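One contact in two related proteins. Structure 1 is N-acetylglucosaminidase from Paenibacillus barengoltzii, which probably hydrolyses beta-linkages of N-acetylglucosamine in glycans, as a glycoside hydrolase of family 18: PDB 6INX (chain A, 1.43 Å), residues Ile32-Val37 and Leu66-Gly71. Structure 2 is chitinase from Paenibacillus sp.: PDB 5GZT (chain B, 2.10 Å), residues Tyr306-Ile311 and Leu364-Gly369. One frame, after least-squares fit of the local backbone (RMSD 0.34 Å); residues are numbered along the deposited sequences.

Structure 1 (6INX); sequences IAFGHV and LLSVGG.
Phe34 and Gly71 meet where close packing centres on the Phe34 ring, between parallel strands 29-38 and 64-70 of the family 18 TIM barrel. Gly71 CA lies 3.9 Å from the ring centroid in a CH-pi contact, and Gly70 O is 3.3 Å from Phe34 CG over the same face; the cis peptide between Ala33 and Phe34 puts Ala33 CB over the opposite face. Ser68 OG meets the ring edge and is hydrogen-bonded to Asp107, probably helping to position the DxDxE motif. Backbone bonds Ser68 N to Ile32 O and Gly35 N to Ser68 O join the strands. Ile32 CB is 3.6 Å from Leu66 O. Leu67, with CG anti to the backbone N (chi1 173°), places CD1 3.9 Å from Gly35 N. Val37 CG2 and Val69 CG1 form buried apolar packing at 3.9 Å. Looser is partly exposed His36: CD2 is 4.4 Å from Gly70 O, its ring stacked on His46.

Structure 2 (5GZT); sequences YAFGRI and LVSIGG.
Between Phe308 and Gly369 the packing is close: Gly369 CA sits 3.8 Å from the Phe308 ring centroid in a CH-pi contact, and Gly368 O is 3.3 Å from Phe308 CG over the same face; the cis peptide between Ala307 and Phe308 puts Ala307 CB over the opposite face. Ser366 OG meets the ring edge and is hydrogen-bonded to Asp405, probably helping to position the DxDxE motif. Backbone bonds Ser366 N to Tyr306 O and Gly309 N to Ser366 O join the strands. Tyr306 CB is 3.9 Å from Leu364 O; its OH hydrogen-bonds to Asp344 and Asn347. Val365 CG2 lies 4.1 Å from Gly309 N. Ile311 CG1 and Ile367 CG2 form looser buried apolar packing at 4.2 Å. Arg310 is a polar clamp: its bend at chi2 (-65°) brings NE 2.8 Å from Gly368 O, a bent bond (131°); NH2 adds a weak bond to Gly368 O, and NH1 a salt bridge with Asp322.

Comparison
The sharpest difference is Ile32(A) against Tyr306(B). Their CB atoms coincide, and CG2 of Ile32(A) and CG of Tyr306(B) are 0.7 Å apart after superposition, but the remaining ring atoms and OH of Tyr306(B) have no counterpart in Ile32(A), just as CG1 and CD1 of Ile32(A) have none in Tyr306(B). Where structure 1 has an aliphatic branch, structure 2 has a long aromatic group whose polar end is bonded to Asp344(B) and Asn347(B). The touch of CB is kept: Ile32(A) on O of Leu66(A), Tyr306(B) on O of Leu364(B).

Across the strands, structure 1 has Leu67(A) and structure 2 the shorter Val365(B). CG of Leu67(A) and CG2 of Val365(B) are 0.6 Å apart; CD1 and CD2 of Leu67(A) are unmatched, as is CG1 of Val365(B). Contact with Gly35(A) or Gly309(B) persists.

The CG atoms of His36(A) and Arg310(B) are 0.6 Å apart. Beyond them, ND1, CE1 and NE2 of His36(A), in a ring stacked on His46(A), are unmatched, as is the charged guanidinium of Arg310(B), paired with Asp322(B). The touch on Gly70(A) or Gly368(B) is kept.

Phe34(A) and Ser68(A) keep their place, as do their counterparts. CG1 of Val37(A) falls on CG2 of Ile311(B), 0.6 Å apart, and CG2 on CG1; their touch on Val69(A) or Ile367(B) persists. CG1 of Val69(A) and CG2 of Ile367(B) are 0.3 Å apart, CG2 and CG1 0.5 Å apart, and Ile367(B) has an unmatched CD1 that extends the apolar side chain.

Structure 1 (6INX)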
loop_
_atom_site.group_PDB
_atom_site.type_symbol
_atom_site.label_atom_id
_atom_site.label_comp_id
_atom_site.label_asym_id
_atom_site.label_seq_id
_atom_site.Cartn_x
_atom_site.Cartn_y
_atom_site.Cartn_z
ATOM N N ILE A 32 -4.020 18.793 22.800
ATOM C CA ILE A 32 -5.175 18.326 23.563
ATOM C C ILE A 32 -6.171 17.667 22.614
ATOM O O ILE A 32 -6.663 18.305 21.684
ATOM C CB ILE A 32 -5.837 19.486 24.313
ATOM C CG1 ILE A 32 -4.863 20.116 25.301
ATOM C CG2 ILE A 32 -7.059 18.977 25.065
ATOM C CD1 ILE A 32 -5.475 21.295 26.039
ATOM N N ALA A 33 -6.518 16.408 22.883
ATOM C CA ALA A 33 -7.396 15.626 22.011
ATOM C C ALA A 33 -8.756 15.434 22.678
ATOM O O ALA A 33 -8.820 14.912 23.797
ATOM C CB ALA A 33 -6.757 14.259 21.767
ATOM N N PHE A 34 -9.848 15.826 22.005
ATOM C CA PHE A 34 -9.891 16.495 20.691
ATOM C C PHE A 34 -11.074 17.459 20.715
ATOM O O PHE A 34 -12.133 17.119 21.248
ATOM C CB PHE A 34 -10.269 15.509 19.583
ATOM C CG PHE A 34 -9.152 14.637 19.095
ATOM C CD1 PHE A 34 -8.063 15.182 18.434
ATOM C CD2 PHE A 34 -9.219 13.255 19.243
ATOM C CE1 PHE A 34 -7.041 14.366 17.962
ATOM C CE2 PHE A 34 -8.199 12.438 18.766
ATOM C CZ PHE A 34 -7.117 12.996 18.124
ATOM N N GLY A 35 -10.937 18.623 20.093
ATOM C CA GLY A 35 -12.113 19.355 19.668
ATOM C C GLY A 35 -12.767 18.693 18.472
ATOM O O GLY A 35 -12.164 17.876 17.774
ATOM N N HIS A 36 -14.041 19.014 18.251
ATOM C CA HIS A 36 -14.801 18.472 17.131
ATOM C C HIS A 36 -15.336 19.610 16.268
ATOM O O HIS A 36 -15.294 20.775 16.657
ATOM C CB HIS A 36 -15.955 17.594 17.628
ATOM C CG HIS A 36 -15.514 16.467 18.507
ATOM N ND1 HIS A 36 -16.297 15.974 19.528
ATOM C CD2 HIS A 36 -14.372 15.741 18.522
ATOM C CE1 HIS A 36 -15.657 14.989 20.133
ATOM N NE2 HIS A 36 -14.486 14.828 19.544
ATOM N N VAL A 37 -15.837 19.259 15.082
ATOM C CA VAL A 37 -16.397 20.224 14.136
ATOM C C VAL A 37 -17.897 19.983 14.040
ATOM O O VAL A 37 -18.336 18.868 13.730
ATOM C CB VAL A 37 -15.742 20.123 12.748
ATOM C CG1 VAL A 37 -16.467 21.038 11.747
ATOM C CG2 VAL A 37 -14.262 20.487 12.828
ATOM N N LEU A 66 -1.623 23.261 22.445
ATOM C CA LEU A 66 -2.478 23.334 21.268
ATOM C C LEU A 66 -3.758 22.537 21.484
ATOM O O LEU A 66 -3.774 21.520 22.190
ATOM C CB LEU A 66 -1.753 22.770 20.040
ATOM C CG LEU A 66 -0.361 23.362 19.787
ATOM C CD1 LEU A 66 0.316 22.661 18.613
ATOM C CD2 LEU A 66 -0.446 24.866 19.560
ATOM N N LEU A 67 -4.840 23.002 20.872
ATOM C CA LEU A 67 -6.064 22.215 20.819
ATOM C C LEU A 67 -6.054 21.428 19.518
ATOM O O LEU A 67 -6.035 22.026 18.435
ATOM C CB LEU A 67 -7.287 23.129 20.848
ATOM C CG LEU A 67 -8.628 22.409 20.638
ATOM C CD1 LEU A 67 -8.979 21.484 21.810
ATOM C CD2 LEU A 67 -9.741 23.437 20.411
ATOM N N SER A 68 -6.048 20.102 19.614
ATOM C CA SER A 68 -6.139 19.282 18.417
ATOM C C SER A 68 -7.605 19.112 18.056
ATOM O O SER A 68 -8.432 18.819 18.920
ATOM C CB SER A 68 -5.492 17.920 18.635
ATOM O OG SER A 68 -5.465 17.182 17.423
ATOM N N VAL A 69 -7.929 19.303 16.783
ATOM C CA VAL A 69 -9.311 19.297 16.312
ATOM C C VAL A 69 -9.441 18.176 15.302
ATOM O O VAL A 69 -8.764 18.192 14.271
ATOM C CB VAL A 69 -9.677 20.642 15.670
ATOM C CG1 VAL A 69 -11.098 20.596 15.108
ATOM C CG2 VAL A 69 -9.553 21.773 16.692
ATOM N N GLY A 70 -10.317 17.215 15.587
ATOM C CA GLY A 70 -10.558 16.135 14.652
ATOM C C GLY A 70 -10.252 14.782 15.246
ATOM O O GLY A 70 -10.819 14.414 16.279
ATOM N N GLY A 71 -9.353 14.036 14.606
ATOM C CA GLY A 71 -9.086 12.661 14.969
ATOM C C GLY A 71 -9.797 11.704 14.031
ATOM O O GLY A 71 -10.645 12.086 13.222
#

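Structure 2 (5GZT)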
loop_
_atom_site.group_PDB
_atom_site.type_symbol
_atom_site.label_atom_id
_atom_site.label_comp_id
_atom_site.label_asym_id
_atom_site.label_seq_id
_atom_site.Cartn_x
_atom_site.Cartn_y
_atom_site.Cartn_z
ATOM N N TYR B 306 -4.440 18.839 23.264
ATOM C CA TYR B 306 -5.720 18.403 23.837
ATOM C C TYR B 306 -6.480 17.728 22.738
ATOM O O TYR B 306 -6.811 18.335 21.714
ATOM C CB TYR B 306 -6.521 19.557 24.441
ATOM C CG TYR B 306 -7.749 19.122 25.240
ATOM C CD1 TYR B 306 -7.604 18.510 26.459
ATOM C CD2 TYR B 306 -9.024 19.323 24.762
ATOM C CE1 TYR B 306 -8.708 18.111 27.201
ATOM C CE2 TYR B 306 -10.143 18.960 25.503
ATOM C CZ TYR B 306 -9.979 18.337 26.714
ATOM O OH TYR B 306 -11.069 17.986 27.465
ATOM N N ALA B 307 -6.688 16.408 22.914
ATOM C CA ALA B 307 -7.262 15.588 21.909
ATOM C C ALA B 307 -8.696 15.188 22.335
ATOM O O ALA B 307 -8.888 14.209 23.095
ATOM C CB ALA B 307 -6.422 14.368 21.747
ATOM N N PHE B 308 -9.727 15.842 21.844
ATOM C CA PHE B 308 -9.781 16.656 20.648
ATOM C C PHE B 308 -10.943 17.666 20.768
ATOM O O PHE B 308 -11.993 17.448 21.499
ATOM C CB PHE B 308 -10.155 15.793 19.456
ATOM C CG PHE B 308 -9.107 14.762 19.071
ATOM C CD1 PHE B 308 -7.966 15.147 18.353
ATOM C CD2 PHE B 308 -9.309 13.420 19.320
ATOM C CE1 PHE B 308 -7.037 14.226 17.953
ATOM C CE2 PHE B 308 -8.377 12.466 18.951
ATOM C CZ PHE B 308 -7.237 12.858 18.273
ATOM N N GLY B 309 -10.764 18.746 20.019
ATOM C CA GLY B 309 -11.875 19.532 19.570
ATOM C C GLY B 309 -12.548 18.904 18.402
ATOM O O GLY B 309 -11.942 18.181 17.638
ATOM N N ARG B 310 -13.839 19.207 18.238
ATOM C CA ARG B 310 -14.646 18.610 17.201
ATOM C C ARG B 310 -15.374 19.639 16.324
ATOM O O ARG B 310 -15.432 20.851 16.611
ATOM C CB ARG B 310 -15.602 17.607 17.828
ATOM C CG ARG B 310 -14.931 16.333 18.374
ATOM C CD ARG B 310 -14.334 15.549 17.225
ATOM N NE ARG B 310 -13.345 14.531 17.534
ATOM C CZ ARG B 310 -13.616 13.248 17.779
ATOM N NH1 ARG B 310 -14.851 12.803 17.820
ATOM N NH2 ARG B 310 -12.622 12.396 17.961
ATOM N N ILE B 311 -15.927 19.136 15.243
ATOM C CA ILE B 311 -16.676 19.999 14.367
ATOM C C ILE B 311 -18.183 19.734 14.418
ATOM O O ILE B 311 -18.640 18.654 14.038
ATOM C CB ILE B 311 -16.178 19.852 12.947
ATOM C CG1 ILE B 311 -14.661 20.136 12.936
ATOM C CG2 ILE B 311 -16.943 20.803 12.014
ATOM C CD1 ILE B 311 -14.012 19.837 11.619
ATOM N N LEU B 364 -1.810 23.101 22.753
ATOM C CA LEU B 364 -2.601 23.332 21.572
ATOM C C LEU B 364 -3.871 22.547 21.573
ATOM O O LEU B 364 -3.964 21.523 22.229
ATOM C CB LEU B 364 -1.841 22.991 20.320
ATOM C CG LEU B 364 -0.652 23.900 19.869
ATOM C CD1 LEU B 364 0.594 23.779 20.731
ATOM C CD2 LEU B 364 -0.304 23.538 18.456
ATOM N N VAL B 365 -4.834 22.990 20.781
ATOM C CA VAL B 365 -6.043 22.257 20.621
ATOM C C VAL B 365 -5.829 21.475 19.393
ATOM O O VAL B 365 -5.433 22.035 18.388
ATOM C CB VAL B 365 -7.342 23.105 20.482
ATOM C CG1 VAL B 365 -7.250 24.189 19.409
ATOM C CG2 VAL B 365 -8.513 22.187 20.100
ATOM N N SER B 366 -6.126 20.169 19.447
ATOM C CA SER B 366 -6.081 19.360 18.291
ATOM C C SER B 366 -7.501 19.082 17.838
ATOM O O SER B 366 -8.335 18.611 18.595
ATOM C CB SER B 366 -5.266 18.058 18.575
ATOM O OG SER B 366 -5.328 17.229 17.442
ATOM N N ILE B 367 -7.773 19.322 16.571
ATOM C CA ILE B 367 -9.134 19.292 16.115
ATOM C C ILE B 367 -9.299 18.174 15.236
ATOM O O ILE B 367 -8.590 18.140 14.282
ATOM C CB ILE B 367 -9.484 20.610 15.333
ATOM C CG1 ILE B 367 -9.248 21.812 16.266
ATOM C CG2 ILE B 367 -10.941 20.560 14.841
ATOM C CD1 ILE B 367 -9.221 23.141 15.575
ATOM N N GLY B 368 -10.255 17.276 15.485
ATOM C CA GLY B 368 -10.489 16.185 14.537
ATOM C C GLY B 368 -10.277 14.818 15.215
ATOM O O GLY B 368 -10.898 14.550 16.275
ATOM N N GLY B 369 -9.472 13.937 14.571
ATOM C CA GLY B 369 -9.117 12.638 15.117
ATOM C C GLY B 369 -9.880 11.571 14.359
ATOM O O GLY B 369 -10.622 11.871 13.413
#